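PDB 2POS: sylvaticin from Pythium sylvaticum, which is a secreted alpha-elicitin-like protein, which as in related elicitins probably binds sterols and may trigger defence responses in plants. Local coordinates for residues 58-61 and 62-65. Sequence-based numbering, arbitrary orientation.
Sequences TLID and AIKA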
# COMPACT_ATOMS: atom_id res chain seq x y z
N THR A 58 -4.11 0.75 -10.44
CA THR A 58 -4.98 1.88 -10.15
C THR A 58 -4.90 2.26 -8.68
O THR A 58 -4.77 3.44 -8.33
CB THR A 58 -6.45 1.58 -10.55
OG1 THR A 58 -6.48 1.21 -11.94
CG2 THR A 58 -7.35 2.80 -10.33
N LEU A 59 -4.97 1.25 -7.81
CA LEU A 59 -4.88 1.48 -6.38
C LEU A 59 -3.55 2.12 -6.00
O LEU A 59 -3.51 3.11 -5.27
CB LEU A 59 -5.07 0.18 -5.60
CG LEU A 59 -4.86 0.30 -4.09
CD1 LEU A 59 -5.83 1.28 -3.45
CD2 LEU A 59 -4.97 -1.07 -3.42
N ILE A 60 -2.45 1.56 -6.50
CA ILE A 60 -1.13 2.08 -6.20
C ILE A 60 -0.97 3.54 -6.64
O ILE A 60 -0.43 4.36 -5.89
CB ILE A 60 -0.01 1.15 -6.76
CG1 ILE A 60 0.03 -0.17 -5.96
CG2 ILE A 60 1.36 1.87 -6.83
CD1 ILE A 60 0.51 -0.09 -4.51
N ASP A 61 -1.49 3.87 -7.82
CA ASP A 61 -1.47 5.25 -8.28
C ASP A 61 -2.33 6.16 -7.39
O ASP A 61 -1.96 7.31 -7.13
CB ASP A 61 -1.91 5.35 -9.75
CG ASP A 61 -0.88 4.77 -10.71
OD1 ASP A 61 0.25 4.46 -10.28
OD2 ASP A 61 -1.20 4.62 -11.91
N ALA A 62 -3.46 5.63 -6.91
CA ALA A 62 -4.33 6.38 -5.99
C ALA A 62 -3.64 6.66 -4.65
O ALA A 62 -3.84 7.72 -4.05
CB ALA A 62 -5.65 5.66 -5.79
N ILE A 63 -2.82 5.71 -4.19
CA ILE A 63 -2.03 5.93 -2.97
C ILE A 63 -0.93 6.97 -3.21
O ILE A 63 -0.70 7.84 -2.37
CB ILE A 63 -1.43 4.61 -2.40
CG1 ILE A 63 -2.56 3.61 -2.09
CG2 ILE A 63 -0.65 4.89 -1.12
CD1 ILE A 63 -2.13 2.15 -1.92
N LYS A 64 -0.27 6.89 -4.36
CA LYS A 64 0.73 7.89 -4.71
C LYS A 64 0.15 9.30 -4.63
O LYS A 64 0.80 10.22 -4.14
CB LYS A 64 1.29 7.65 -6.11
CG LYS A 64 2.29 6.53 -6.19
CD LYS A 64 2.79 6.40 -7.61
CE LYS A 64 3.81 5.30 -7.71
NZ LYS A 64 4.22 5.10 -9.12
N ALA A 65 -1.08 9.45 -5.12
CA ALA A 65 -1.79 10.74 -5.16
C ALA A 65 -2.07 11.34 -3.77
O ALA A 65 -2.33 12.55 -3.65
CB ALA A 65 -3.09 10.60 -5.96
O HOH W 1 2.42 5.18 -11.30
O HOH W 2 2.50 3.02 -9.86
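K64 lies alongside D61 on the outer face of helix 54-64, both side chains pointing the same way. K64 CB sits 3.4 Å from D61 O. With chi1 at -77°, K64 CG stands beside the backbone N and passes I60 O at 3.5 Å. Beyond CG the chain is fully extended: K64 CD comes within 4.2 Å of D61 OD1, CE skirts the CG2 branch of I60, and K64 NZ ends 4.2 Å from D61 OD1, too far for a direct salt bridge. Two waters lie between them, each accepting from NZ and placed to donate to OD1, although other acceptors compete for their protons; they would link the opposite charges through solvent. The backbone beneath has regular i to i+4 alpha-helical bonding, from A62 N to T58 O through A65 N to D61 O, within a helix of the small, disulfide-linked elicitin fold. The buried side of helix 54-64 is apolar here, formed by L59, I60 and I63. A chi1 of 174° swings L59 CG to the side of its own carbonyl carbon, where it meets I63 CD1 at 3.9 Å, while I60 CD1 approaches I63 CD1 at 4.3 Å. L18 packs on both L59 and I63, and helix 82-92 closes over I60 and I63 through F89, V82 and V86.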